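Long-range contacts in dTDP-4-dehydrorhamnose reductase (PDB 5U9C), which probably catalyses the NADPH-dependent reduction of dTDP-4-dehydro-beta-L-rhamnose to dTDP-L-rhamnose, a step of dTDP-L-rhamnose biosynthesis: residues Ile183-Arg189 and Asp241-Ser247; Ile172-Ile176 and Ile232-Phe238; Gly159-Asp165 and Tyr286-Phe290; Gln198-Phe202 and Leu215-Ser219; Trp100-Ser106 and Asn148-Ala154. All coordinates share one frame; numbering follows the deposited sequence. Where two conformers were deposited one is given.

Overall arrangement
From the N terminus, contact 5 comes first along the chain, pairing strands 100-106 and 149-154 inside the six-stranded parallel sheet of the Rossmann-type core; it closes its loop before any other contact opens. Contact 3 then spans most of the remaining chain, joining the turn at 159-165 to the C-terminal end of helix 279-288. Contacts 1, 2 and 4 all lie within that loop. Contacts 2 and 1 cross, and Ile183 of contact 1 packs on Ile172, Ile176 and Phe238 of contact 2. Contact 4, innermost, sets helix 196-209 against strand 213-217, the outermost strand of the sheet within this chain, which hydrogen-bonds to strand 149-154 of contact 5.

Contact 1: Ile183-Arg189 and Asp241-Ser247; sequences IKAVSDR and DIIPVHS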
# COMPACT_ATOMS: atom_id res chain seq x y z
N ILE D 183 35.64 -2.66 -7.53
CA ILE D 183 34.53 -3.58 -7.65
C ILE D 183 33.26 -2.87 -7.16
O ILE D 183 33.26 -2.29 -6.09
CB ILE D 183 34.81 -4.83 -6.80
CG1 ILE D 183 36.02 -5.57 -7.37
CG2 ILE D 183 33.58 -5.74 -6.77
CD1 ILE D 183 36.52 -6.73 -6.51
N LYS D 184 32.20 -2.92 -7.97
CA LYS D 184 30.90 -2.35 -7.62
C LYS D 184 30.01 -3.44 -7.06
O LYS D 184 30.01 -4.56 -7.57
CB LYS D 184 30.24 -1.75 -8.86
CG LYS D 184 30.99 -0.56 -9.43
CD LYS D 184 30.32 -0.07 -10.69
CE LYS D 184 31.15 1.03 -11.33
NZ LYS D 184 30.47 1.55 -12.55
N ALA D 185 29.27 -3.11 -6.00
CA ALA D 185 28.36 -4.05 -5.37
C ALA D 185 27.13 -3.28 -4.87
O ALA D 185 27.24 -2.20 -4.29
CB ALA D 185 29.04 -4.77 -4.21
N VAL D 186 25.96 -3.86 -5.10
CA VAL D 186 24.70 -3.24 -4.75
C VAL D 186 24.55 -3.09 -3.23
O VAL D 186 24.69 -4.06 -2.49
CB VAL D 186 23.52 -4.04 -5.36
CG1 VAL D 186 22.19 -3.47 -4.93
CG2 VAL D 186 23.63 -4.04 -6.88
N SER D 187 24.29 -1.87 -2.78
CA SER D 187 24.14 -1.57 -1.37
C SER D 187 22.70 -1.42 -0.86
O SER D 187 22.48 -1.41 0.35
CB SER D 187 24.88 -0.27 -1.05
OG SER D 187 24.29 0.82 -1.73
N ASP D 188 21.73 -1.35 -1.77
CA ASP D 188 20.34 -1.05 -1.38
C ASP D 188 19.31 -2.18 -1.53
O ASP D 188 18.13 -1.91 -1.68
CB ASP D 188 19.87 0.24 -2.09
CG ASP D 188 19.80 0.10 -3.61
OD1 ASP D 188 19.99 -1.02 -4.13
OD2 ASP D 188 19.51 1.12 -4.28
N ARG D 189 19.79 -3.42 -1.52
CA ARG D 189 18.95 -4.63 -1.52
C ARG D 189 19.60 -5.54 -0.46
O ARG D 189 20.80 -5.81 -0.53
CB ARG D 189 18.88 -5.31 -2.88
CG ARG D 189 18.24 -4.46 -3.98
CD ARG D 189 16.75 -4.22 -3.76
NE ARG D 189 16.11 -3.40 -4.81
CZ ARG D 189 16.01 -2.07 -4.81
NH1 ARG D 189 16.53 -1.32 -3.83
NH2 ARG D 189 15.39 -1.47 -5.82
N ASP D 241 39.31 -0.48 -4.77
CA ASP D 241 38.12 0.11 -4.15
C ASP D 241 36.92 -0.82 -4.28
O ASP D 241 36.73 -1.45 -5.32
CB ASP D 241 37.78 1.44 -4.85
CG ASP D 241 38.91 2.45 -4.76
OD1 ASP D 241 39.57 2.51 -3.71
OD2 ASP D 241 39.12 3.20 -5.73
N ILE D 242 36.12 -0.93 -3.21
CA ILE D 242 34.84 -1.66 -3.27
C ILE D 242 33.83 -0.51 -3.17
O ILE D 242 33.76 0.18 -2.15
CB ILE D 242 34.69 -2.72 -2.19
CG1 ILE D 242 35.77 -3.78 -2.39
CG2 ILE D 242 33.30 -3.36 -2.32
CD1 ILE D 242 35.84 -4.84 -1.34
N ILE D 243 33.06 -0.31 -4.23
CA ILE D 243 32.17 0.82 -4.37
C ILE D 243 30.70 0.42 -4.17
O ILE D 243 30.23 -0.48 -4.86
CB ILE D 243 32.34 1.40 -5.83
CG1 ILE D 243 33.81 1.81 -6.07
CG2 ILE D 243 31.40 2.57 -6.10
CD1 ILE D 243 34.11 2.24 -7.51
N PRO D 244 29.99 1.08 -3.23
CA PRO D 244 28.57 0.77 -3.05
C PRO D 244 27.75 1.45 -4.14
O PRO D 244 27.94 2.63 -4.38
CB PRO D 244 28.24 1.36 -1.67
CG PRO D 244 29.22 2.48 -1.48
CD PRO D 244 30.44 2.14 -2.31
N VAL D 245 26.91 0.70 -4.83
CA VAL D 245 26.06 1.29 -5.85
C VAL D 245 24.60 0.95 -5.62
O VAL D 245 24.28 -0.06 -5.00
CB VAL D 245 26.46 0.84 -7.27
CG1 VAL D 245 27.89 1.26 -7.56
CG2 VAL D 245 26.30 -0.67 -7.46
N HIS D 246 23.72 1.79 -6.14
CA HIS D 246 22.28 1.55 -6.10
C HIS D 246 21.90 0.53 -7.17
O HIS D 246 22.61 0.39 -8.18
CB HIS D 246 21.49 2.86 -6.29
CG HIS D 246 21.59 3.78 -5.12
ND1 HIS D 246 20.94 3.52 -3.93
CD2 HIS D 246 22.28 4.93 -4.93
CE1 HIS D 246 21.21 4.49 -3.07
NE2 HIS D 246 22.02 5.36 -3.65
N SER D 247 20.80 -0.18 -6.95
CA SER D 247 20.37 -1.23 -7.88
C SER D 247 20.07 -0.74 -9.29
O SER D 247 20.11 -1.54 -10.23
CB SER D 247 19.17 -2.00 -7.29
OG SER D 247 18.14 -1.11 -6.94
O HOH W 1 18.28 2.03 -7.27
O HOH W 2 16.42 -4.06 -7.36
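Ile183-Val186 and Asp241-Val245 are parallel strands, their short axes 4.6 Å apart and twisted by 32°. Ile183 and Ala185 carry the pairing through both N and O: Ile183 N reaches Asp241 O at 2.7 Å, and Val245 N reaches Ala185 O at 3.0 Å. Ser187 N prolongs the pattern to Val245 O. This small two-stranded sheet stands apart from the six-stranded core; Arg189 lies close to Arg256 and Ala185 to Phe168, both (R)-malate-binding residues. The side of Ile183, Ala185 and Ile242 suits small or branched apolar residues because helices 168-177 and 225-235 cover it. On the other side, Val245 CG1 lies across the aliphatic stem of Lys184. Beyond the strands, Asp188 turns its carboxylate back (chi1 65°), and its OD2 receives His246 ND1 at 2.8 Å, in the imidazole plane but above the carboxylate plane. His246 NE2 bonds Glu263 of the second subunit, gripping the ring at both nitrogens. Ser247 OG sits over one face of the Arg189 guanidinium, whose NH1 donates to Asp188 O at 2.7 Å.

Contact 2: Ile172-Ile176 and Ile232-Phe238; sequences IIQQI and IGDLLNF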
# COMPACT_ATOMS: atom_id res chain seq x y z
N ILE D 172 33.21 -12.06 -7.22
CA ILE D 172 33.95 -11.08 -6.44
C ILE D 172 35.38 -11.58 -6.26
O ILE D 172 36.32 -10.82 -6.44
CB ILE D 172 33.31 -10.80 -5.06
CG1 ILE D 172 31.94 -10.12 -5.20
CG2 ILE D 172 34.24 -9.97 -4.17
CD1 ILE D 172 31.97 -8.76 -5.86
N ILE D 173 35.54 -12.86 -5.92
CA ILE D 173 36.87 -13.43 -5.73
C ILE D 173 37.71 -13.38 -7.04
O ILE D 173 38.91 -13.06 -6.99
CB ILE D 173 36.79 -14.84 -5.11
CG1 ILE D 173 36.31 -14.74 -3.65
CG2 ILE D 173 38.15 -15.51 -5.14
CD1 ILE D 173 36.10 -16.06 -2.94
N GLN D 174 37.09 -13.68 -8.17
CA GLN D 174 37.74 -13.63 -9.50
C GLN D 174 38.24 -12.20 -9.81
O GLN D 174 39.37 -12.01 -10.33
CB GLN D 174 36.74 -14.09 -10.56
CG GLN D 174 37.26 -14.12 -11.99
CD GLN D 174 36.16 -14.40 -13.02
OE1 GLN D 174 34.98 -14.55 -12.68
NE2 GLN D 174 36.56 -14.44 -14.30
N GLN D 175 37.42 -11.20 -9.49
CA GLN D 175 37.81 -9.80 -9.71
C GLN D 175 38.97 -9.40 -8.79
O GLN D 175 39.87 -8.66 -9.21
CB GLN D 175 36.64 -8.85 -9.51
CG GLN D 175 35.58 -8.98 -10.58
CD GLN D 175 34.35 -8.14 -10.25
OE1 GLN D 175 34.36 -6.91 -10.38
NE2 GLN D 175 33.31 -8.80 -9.85
N ILE D 176 38.93 -9.88 -7.55
CA ILE D 176 40.02 -9.60 -6.60
C ILE D 176 41.31 -10.24 -7.11
O ILE D 176 42.33 -9.57 -7.19
CB ILE D 176 39.69 -10.08 -5.16
CG1 ILE D 176 38.64 -9.17 -4.53
CG2 ILE D 176 40.97 -10.07 -4.31
CD1 ILE D 176 38.02 -9.67 -3.23
N ILE D 232 34.65 -10.02 1.98
CA ILE D 232 35.54 -10.84 1.12
C ILE D 232 36.85 -10.07 0.88
O ILE D 232 37.94 -10.62 1.03
CB ILE D 232 34.86 -11.20 -0.21
CG1 ILE D 232 33.64 -12.11 0.03
CG2 ILE D 232 35.83 -11.92 -1.15
CD1 ILE D 232 32.72 -12.21 -1.16
N GLY D 233 36.72 -8.79 0.52
CA GLY D 233 37.85 -7.90 0.30
C GLY D 233 38.82 -7.88 1.47
O GLY D 233 40.05 -7.96 1.26
N ASP D 234 38.29 -7.76 2.69
CA ASP D 234 39.13 -7.78 3.90
C ASP D 234 39.83 -9.12 4.07
O ASP D 234 41.00 -9.17 4.42
CB ASP D 234 38.33 -7.53 5.18
CG ASP D 234 37.79 -6.12 5.30
OD1 ASP D 234 38.25 -5.20 4.58
OD2 ASP D 234 36.91 -5.93 6.17
N LEU D 235 39.11 -10.20 3.82
CA LEU D 235 39.68 -11.56 3.94
C LEU D 235 40.79 -11.85 2.95
O LEU D 235 41.70 -12.58 3.27
CB LEU D 235 38.59 -12.62 3.79
CG LEU D 235 37.61 -12.66 4.95
CD1 LEU D 235 36.29 -13.29 4.53
CD2 LEU D 235 38.24 -13.38 6.13
N LEU D 236 40.72 -11.28 1.74
CA LEU D 236 41.74 -11.53 0.72
C LEU D 236 42.77 -10.40 0.57
O LEU D 236 43.54 -10.41 -0.37
CB LEU D 236 41.07 -11.86 -0.62
CG LEU D 236 40.13 -13.07 -0.56
CD1 LEU D 236 39.51 -13.34 -1.92
CD2 LEU D 236 40.87 -14.30 -0.06
N ASN D 237 42.77 -9.46 1.51
CA ASN D 237 43.71 -8.32 1.52
C ASN D 237 43.66 -7.50 0.22
O ASN D 237 44.70 -7.02 -0.27
CB ASN D 237 45.14 -8.79 1.80
CG ASN D 237 46.07 -7.65 2.16
OD1 ASN D 237 45.61 -6.55 2.49
ND2 ASN D 237 47.38 -7.89 2.11
N PHE D 238 42.45 -7.34 -0.32
CA PHE D 238 42.21 -6.58 -1.55
C PHE D 238 42.52 -5.11 -1.27
O PHE D 238 42.08 -4.56 -0.26
CB PHE D 238 40.74 -6.76 -1.98
CG PHE D 238 40.37 -6.02 -3.23
CD1 PHE D 238 41.02 -6.28 -4.44
CD2 PHE D 238 39.33 -5.10 -3.23
CE1 PHE D 238 40.65 -5.62 -5.60
CE2 PHE D 238 38.95 -4.44 -4.39
CZ PHE D 238 39.61 -4.71 -5.58
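Ile176 is the bump at the middle of this contact, its branches spread over a hollow formed by Ile232, Gly233, Leu236 and Phe238. Its CD1 rests against Ile232 CG2, 3.8 Å away, and against the backbone of Gly233, whose CA lies 4.0 Å from Ile176 CD1. The other branch, CG2, meets Leu236 CB and the CD1 and CB atoms of Phe238. The first torsion of Phe238 (chi1 180°) directs the benzyl group to Ile176 of helix 168-177 and presents a ring face to it. There Ile176 CG1 makes a CH-pi contact 4.0 Å from the Phe238 ring centroid, displaced toward the rim. In return, Ile232 CG2 is a knob that touches three isoleucines, reaching Ile172 CG2 at 3.9 Å and Ile173 CG1 at 3.8 Å as well as Ile176. The Leu236 and Ile173 side chains cross at about a right angle, with Leu236 CD1 3.9 Å from Ile173 CG1. Branched aliphatic residues suit such an interface, offering methyls in several directions. Ile183 of strand 182-186 packs against Ile172, Ile176 and Phe238, while helix 279-288 adds Val287 against Ile232 and Leu236, and Phe290 beyond it meets Ile173.

Contact 3: Gly159-Asp165 and Tyr286-Phe290; sequences GGGPDKD and YVGTF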
# COMPACT_ATOMS: atom_id res chain seq x y z
N GLY D 159 28.51 -21.44 -2.03
CA GLY D 159 29.10 -22.77 -2.12
C GLY D 159 29.63 -23.07 -3.51
O GLY D 159 29.31 -22.37 -4.46
N GLY D 160 30.44 -24.13 -3.62
CA GLY D 160 31.01 -24.55 -4.89
C GLY D 160 32.52 -24.51 -4.89
O GLY D 160 33.16 -25.34 -5.51
N GLY D 161 33.10 -23.54 -4.19
CA GLY D 161 34.55 -23.44 -4.10
C GLY D 161 35.21 -22.88 -5.36
O GLY D 161 34.53 -22.49 -6.32
N PRO D 162 36.56 -22.86 -5.38
CA PRO D 162 37.30 -22.31 -6.52
C PRO D 162 36.91 -22.86 -7.90
O PRO D 162 36.84 -22.09 -8.86
CB PRO D 162 38.77 -22.65 -6.21
CG PRO D 162 38.78 -23.51 -5.00
CD PRO D 162 37.45 -23.36 -4.31
N ASP D 163 36.61 -24.14 -8.00
CA ASP D 163 36.28 -24.73 -9.30
C ASP D 163 34.85 -24.47 -9.82
O ASP D 163 34.67 -24.26 -11.02
CB ASP D 163 36.50 -26.26 -9.24
CG ASP D 163 37.93 -26.65 -8.85
OD1 ASP D 163 38.88 -25.88 -9.12
OD2 ASP D 163 38.09 -27.75 -8.27
N LYS D 164 33.87 -24.44 -8.92
CA LYS D 164 32.44 -24.35 -9.30
C LYS D 164 31.68 -23.06 -9.01
O LYS D 164 30.61 -22.84 -9.58
CB LYS D 164 31.67 -25.45 -8.55
CG LYS D 164 32.16 -26.87 -8.73
CD LYS D 164 31.96 -27.36 -10.15
CE LYS D 164 32.38 -28.82 -10.30
NZ LYS D 164 31.60 -29.71 -9.39
N ASP D 165 32.18 -22.23 -8.11
CA ASP D 165 31.45 -21.01 -7.75
C ASP D 165 31.53 -19.93 -8.81
O ASP D 165 32.54 -19.25 -8.91
CB ASP D 165 31.93 -20.49 -6.39
CG ASP D 165 31.07 -19.35 -5.83
OD1 ASP D 165 30.36 -18.67 -6.60
OD2 ASP D 165 31.11 -19.16 -4.60
N TYR D 286 33.99 -20.20 4.26
CA TYR D 286 33.81 -20.50 2.84
C TYR D 286 34.91 -19.86 1.98
O TYR D 286 35.49 -20.51 1.11
CB TYR D 286 32.42 -20.09 2.35
CG TYR D 286 32.25 -20.33 0.88
CD1 TYR D 286 32.35 -21.63 0.37
CD2 TYR D 286 31.98 -19.29 -0.01
CE1 TYR D 286 32.23 -21.88 -0.98
CE2 TYR D 286 31.83 -19.54 -1.38
CZ TYR D 286 31.95 -20.84 -1.85
OH TYR D 286 31.80 -21.13 -3.17
N VAL D 287 35.22 -18.60 2.25
CA VAL D 287 36.26 -17.89 1.49
C VAL D 287 37.61 -18.56 1.71
O VAL D 287 38.42 -18.61 0.79
CB VAL D 287 36.31 -16.39 1.85
CG1 VAL D 287 37.52 -15.71 1.21
CG2 VAL D 287 35.02 -15.70 1.44
N GLY D 288 37.85 -19.07 2.92
CA GLY D 288 39.10 -19.79 3.23
C GLY D 288 39.38 -20.99 2.31
O GLY D 288 40.54 -21.33 2.08
N THR D 289 38.34 -21.61 1.76
CA THR D 289 38.52 -22.74 0.84
C THR D 289 39.07 -22.32 -0.53
O THR D 289 39.34 -23.18 -1.36
CB THR D 289 37.21 -23.54 0.59
OG1 THR D 289 36.28 -22.76 -0.18
CG2 THR D 289 36.58 -23.99 1.92
N PHE D 290 39.17 -21.02 -0.80
CA PHE D 290 39.74 -20.53 -2.07
C PHE D 290 41.25 -20.29 -2.00
O PHE D 290 41.90 -20.27 -3.04
CB PHE D 290 39.06 -19.23 -2.52
CG PHE D 290 37.66 -19.41 -3.02
CD1 PHE D 290 36.60 -19.55 -2.14
CD2 PHE D 290 37.39 -19.37 -4.38
CE1 PHE D 290 35.30 -19.69 -2.60
CE2 PHE D 290 36.09 -19.50 -4.85
CZ PHE D 290 35.05 -19.66 -3.96
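Tyr286 OH is held by the glycine-rich turn through Gly161 N, from which it accepts at 2.9 Å, and, just after the short helix 161-164, by Asp165, to whose OD2 it donates at 2.5 Å. The carboxylate oxygen lies at the edge of the phenol ring, near its plane, and is approached on its anti side. A chi1 of 177° carries the ring out from its helix to the turn, where Gly159 CA comes within 3.4 Å of Tyr286 CE1. Pro162 lies over a face of Phe290, with Pro162 CD 4.1 Å from the ring centroid in a CH-pi contact; a rigid, flat-sided proline suits this place. Further out, Asp165 OD1 accepts from Lys167 N, fixing the carboxylate from its other oxygen, and Gly160 N bonds Tyr20 OH. Gly160 and Gly161 readily adopt the positive phi found here. The turn follows strand 149-154 of the Rossmann-type core and leads to helix 168-177, which carries the (R)-malate-binding Phe168 and Lys171; Tyr286 ties it to the C-terminal part of helix 279-288.

Contact 4: Gln198-Phe202 and Leu215-Ser219; sequences QLCNF and LHFAS
The Phe217 and Phe202 side chains point past each other from strand and helix, an oblique pair with ring planes inclined at 40° and centroids 5.3 Å apart. Phe217 CD2 lies over a face of the Phe202 ring, and the closest approach is between Phe217 CE2 and Phe202 CB, at 3.5 Å. The first torsion of Phe217 (chi1 -169°) sends its ring from the strand toward the helix, where its far end approaches the main chain of Gln198 and Leu199. Leu199 covers a face of this ring: CD1 is 4.2 Å from the Phe217 centroid, 25° off the normal, a CH-pi contact. Phe202 reaches back toward the strand, and its CZ meets Leu215 CD1 at 3.6 Å, the two side chains crossing at about a right angle. Large, flat rings suit this gap, since helix and strand axes stand 10.9 Å apart. At the polar margin a water donates to both Gln198 OE1 and Ser219 OG, 2.9 Å from each, while Ser219 OG also bonds Asp282. Ile152 of the adjoining strand touches Phe202 and Phe217 alike. Helix 196-209 packs over strand 213-217, which follows it and runs roughly the opposite way, as in the alpha/beta layers of a Rossmann-type fold.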
# COMPACT_ATOMS: atom_id res chain seq x y z
N GLN D 198 26.96 -26.00 5.28
CA GLN D 198 26.24 -26.11 6.57
C GLN D 198 24.84 -26.68 6.32
O GLN D 198 24.37 -27.54 7.08
CB GLN D 198 26.12 -24.77 7.30
CG GLN D 198 27.43 -24.18 7.83
CD GLN D 198 27.24 -22.85 8.57
OE1 GLN D 198 26.38 -22.01 8.22
NE2 GLN D 198 28.08 -22.64 9.61
N LEU D 199 24.20 -26.22 5.24
CA LEU D 199 22.86 -26.70 4.89
C LEU D 199 22.93 -28.21 4.60
O LEU D 199 22.04 -28.97 5.00
CB LEU D 199 22.28 -25.91 3.71
CG LEU D 199 20.93 -26.37 3.16
CD1 LEU D 199 19.90 -26.46 4.29
CD2 LEU D 199 20.46 -25.44 2.06
N CYS D 200 23.99 -28.63 3.93
CA CYS D 200 24.21 -30.06 3.64
C CYS D 200 24.24 -30.87 4.95
O CYS D 200 23.54 -31.84 5.11
CB CYS D 200 25.52 -30.25 2.87
SG CYS D 200 25.97 -31.98 2.59
N ASN D 201 25.07 -30.43 5.89
CA ASN D 201 25.18 -31.11 7.17
C ASN D 201 23.82 -31.18 7.88
O ASN D 201 23.50 -32.21 8.49
CB ASN D 201 26.22 -30.42 8.06
CG ASN D 201 27.65 -30.53 7.49
OD1 ASN D 201 27.97 -31.49 6.78
ND2 ASN D 201 28.50 -29.57 7.83
N PHE D 202 23.05 -30.09 7.81
CA PHE D 202 21.74 -30.05 8.43
C PHE D 202 20.80 -31.05 7.75
O PHE D 202 20.02 -31.73 8.43
CB PHE D 202 21.10 -28.66 8.41
CG PHE D 202 19.69 -28.66 8.95
CD1 PHE D 202 19.47 -28.63 10.32
CD2 PHE D 202 18.61 -28.80 8.11
CE1 PHE D 202 18.18 -28.67 10.83
CE2 PHE D 202 17.32 -28.87 8.61
CZ PHE D 202 17.11 -28.79 9.96
N LEU D 215 11.16 -24.70 7.73
CA LEU D 215 12.26 -24.04 8.41
C LEU D 215 12.98 -23.06 7.51
O LEU D 215 12.99 -23.21 6.30
CB LEU D 215 13.29 -25.07 8.87
CG LEU D 215 12.94 -25.98 10.03
CD1 LEU D 215 13.92 -27.14 10.11
CD2 LEU D 215 12.93 -25.18 11.33
N HIS D 216 13.56 -22.04 8.13
CA HIS D 216 14.41 -21.07 7.47
C HIS D 216 15.82 -21.46 7.88
O HIS D 216 16.09 -21.59 9.08
CB HIS D 216 14.11 -19.69 8.01
CG HIS D 216 12.82 -19.13 7.51
ND1 HIS D 216 12.45 -17.82 7.74
CD2 HIS D 216 11.87 -19.65 6.70
CE1 HIS D 216 11.29 -17.59 7.15
NE2 HIS D 216 10.91 -18.69 6.53
N PHE D 217 16.72 -21.62 6.92
CA PHE D 217 18.10 -21.99 7.23
C PHE D 217 19.05 -20.95 6.62
O PHE D 217 19.28 -20.92 5.39
CB PHE D 217 18.43 -23.42 6.75
CG PHE D 217 19.76 -23.94 7.28
CD1 PHE D 217 20.95 -23.57 6.68
CD2 PHE D 217 19.82 -24.75 8.40
CE1 PHE D 217 22.16 -24.00 7.16
CE2 PHE D 217 21.04 -25.20 8.88
CZ PHE D 217 22.21 -24.83 8.26
N ALA D 218 19.58 -20.09 7.49
CA ALA D 218 20.48 -19.02 7.06
C ALA D 218 21.33 -18.48 8.20
O ALA D 218 20.92 -18.53 9.37
CB ALA D 218 19.68 -17.87 6.46
N SER D 219 22.50 -17.95 7.84
CA SER D 219 23.37 -17.32 8.82
C SER D 219 22.66 -16.08 9.38
O SER D 219 21.82 -15.47 8.70
CB SER D 219 24.70 -16.91 8.17
OG SER D 219 25.37 -18.02 7.62
O HOH W 3 24.51 -20.59 6.59

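Contact 5: Trp100-Ser106 and Asn148-Ala154; sequences WLLYLSS and NHLIIRA
In the central parallel sheet of the Rossmann-type core, Trp100-Ser106 pairs with His149-Ala154, with strand 59-62 on the far side of 100-106 and strand 213-217 on that of 149-154. Their short axes lie 4.3 Å apart, twisted by 34°. Leu101, Tyr103 and Ser105 use both N and O in the pairing; Tyr103 N to Leu150 O and Leu150 N to Leu101 O are each 2.8 Å. On the side of Leu102, Leu150 and Ile152, branched aliphatic chains interlock beneath helix 196-209: Leu102 CD1 lies 3.6 Å from Ile152 CD1. Trp100 runs alongside Leu150, its CZ2 at 3.7 Å from Leu150 CB, and its NE1 bonds His211 O. The other side carries Tyr103, Ser105 and Arg153 toward helix 129-144, where Glu138 accepts from Ser105 OG and forms a salt bridge with Arg153, giving the buried polar groups partners. Asn148, with its CG swung away from the backbone N (chi1 -156°), brings OD1 to the indole edge, in its plane and 3.3 Å from Trp100 CD1.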
# COMPACT_ATOMS: atom_id res chain seq x y z
N TRP D 100 9.24 -39.64 2.48
CA TRP D 100 9.46 -38.35 3.16
C TRP D 100 10.09 -37.44 2.11
O TRP D 100 11.06 -37.83 1.46
CB TRP D 100 10.38 -38.56 4.35
CG TRP D 100 10.84 -37.33 5.11
CD1 TRP D 100 10.22 -36.75 6.19
CD2 TRP D 100 12.06 -36.63 4.93
NE1 TRP D 100 10.98 -35.70 6.66
CE2 TRP D 100 12.12 -35.61 5.91
CE3 TRP D 100 13.12 -36.74 4.01
CZ2 TRP D 100 13.19 -34.72 6.00
CZ3 TRP D 100 14.18 -35.86 4.11
CH2 TRP D 100 14.20 -34.86 5.10
N LEU D 101 9.52 -36.25 1.92
CA LEU D 101 9.95 -35.33 0.88
C LEU D 101 10.54 -34.04 1.41
O LEU D 101 9.91 -33.32 2.19
CB LEU D 101 8.75 -34.97 0.00
CG LEU D 101 8.91 -33.89 -1.08
CD1 LEU D 101 9.97 -34.26 -2.09
CD2 LEU D 101 7.59 -33.70 -1.79
N LEU D 102 11.74 -33.73 0.95
CA LEU D 102 12.42 -32.50 1.32
C LEU D 102 12.39 -31.60 0.11
O LEU D 102 12.80 -32.01 -0.97
CB LEU D 102 13.86 -32.78 1.78
CG LEU D 102 14.81 -31.59 2.02
CD1 LEU D 102 14.20 -30.48 2.81
CD2 LEU D 102 16.08 -32.05 2.71
N TYR D 103 11.85 -30.41 0.28
CA TYR D 103 11.76 -29.41 -0.79
C TYR D 103 12.60 -28.20 -0.41
O TYR D 103 12.40 -27.61 0.65
CB TYR D 103 10.30 -28.99 -1.03
CG TYR D 103 10.08 -27.91 -2.09
CD1 TYR D 103 10.57 -28.07 -3.38
CD2 TYR D 103 9.31 -26.78 -1.83
CE1 TYR D 103 10.35 -27.11 -4.36
CE2 TYR D 103 9.08 -25.81 -2.81
CZ TYR D 103 9.60 -26.00 -4.08
OH TYR D 103 9.38 -25.08 -5.07
N LEU D 104 13.57 -27.88 -1.25
CA LEU D 104 14.41 -26.71 -1.04
C LEU D 104 13.67 -25.49 -1.61
O LEU D 104 13.45 -25.40 -2.81
CB LEU D 104 15.74 -26.87 -1.75
CG LEU D 104 16.69 -25.66 -1.69
CD1 LEU D 104 17.11 -25.38 -0.25
CD2 LEU D 104 17.90 -25.92 -2.58
N SER D 105 13.28 -24.57 -0.73
CA SER D 105 12.58 -23.34 -1.16
C SER D 105 13.50 -22.13 -0.98
O SER D 105 14.69 -22.28 -0.75
CB SER D 105 11.22 -23.18 -0.47
OG SER D 105 10.45 -22.15 -1.11
N SER D 106 12.92 -20.93 -1.03
CA SER D 106 13.71 -19.70 -1.05
C SER D 106 13.12 -18.55 -0.25
O SER D 106 11.91 -18.42 -0.09
CB SER D 106 13.79 -19.24 -2.52
OG SER D 106 14.34 -17.94 -2.69
N ASN D 148 4.58 -35.60 6.36
CA ASN D 148 5.81 -36.27 5.99
C ASN D 148 6.61 -35.48 4.96
O ASN D 148 7.03 -36.01 3.94
CB ASN D 148 5.45 -37.68 5.47
CG ASN D 148 6.58 -38.67 5.59
OD1 ASN D 148 7.43 -38.58 6.48
ND2 ASN D 148 6.56 -39.69 4.73
N HIS D 149 6.80 -34.18 5.22
CA HIS D 149 7.61 -33.34 4.35
C HIS D 149 8.43 -32.38 5.18
O HIS D 149 8.11 -32.12 6.37
CB HIS D 149 6.74 -32.51 3.41
CG HIS D 149 5.98 -31.43 4.10
ND1 HIS D 149 4.71 -31.63 4.63
CD2 HIS D 149 6.30 -30.14 4.38
CE1 HIS D 149 4.30 -30.50 5.19
NE2 HIS D 149 5.25 -29.59 5.07
N LEU D 150 9.47 -31.85 4.55
CA LEU D 150 10.29 -30.81 5.14
C LEU D 150 10.57 -29.77 4.05
O LEU D 150 11.08 -30.10 2.97
CB LEU D 150 11.60 -31.36 5.70
CG LEU D 150 12.54 -30.30 6.32
CD1 LEU D 150 11.85 -29.51 7.42
CD2 LEU D 150 13.81 -30.93 6.85
N ILE D 151 10.22 -28.52 4.33
CA ILE D 151 10.46 -27.41 3.42
C ILE D 151 11.48 -26.52 4.10
O ILE D 151 11.26 -26.08 5.24
CB ILE D 151 9.17 -26.63 3.15
CG1 ILE D 151 8.24 -27.49 2.29
CG2 ILE D 151 9.47 -25.30 2.45
CD1 ILE D 151 6.80 -26.99 2.25
N ILE D 152 12.60 -26.31 3.43
CA ILE D 152 13.67 -25.47 3.95
C ILE D 152 13.84 -24.27 3.04
O ILE D 152 14.06 -24.43 1.82
CB ILE D 152 15.01 -26.19 4.04
CG1 ILE D 152 14.88 -27.48 4.86
CG2 ILE D 152 16.06 -25.25 4.65
CD1 ILE D 152 16.17 -28.27 4.93
N ARG D 153 13.76 -23.09 3.61
CA ARG D 153 13.96 -21.87 2.85
C ARG D 153 15.38 -21.39 3.10
O ARG D 153 15.78 -21.17 4.24
CB ARG D 153 12.94 -20.79 3.23
CG ARG D 153 11.49 -21.20 3.04
CD ARG D 153 10.55 -20.01 3.24
NE ARG D 153 9.14 -20.35 3.06
CZ ARG D 153 8.16 -20.21 3.95
NH1 ARG D 153 8.37 -19.67 5.16
NH2 ARG D 153 6.93 -20.56 3.60
N ALA D 154 16.15 -21.29 2.01
CA ALA D 154 17.52 -20.78 2.04
C ALA D 154 17.52 -19.38 1.44
O ALA D 154 16.65 -19.03 0.65
CB ALA D 154 18.44 -21.68 1.23
O HOH W 4 16.87 -18.11 -2.35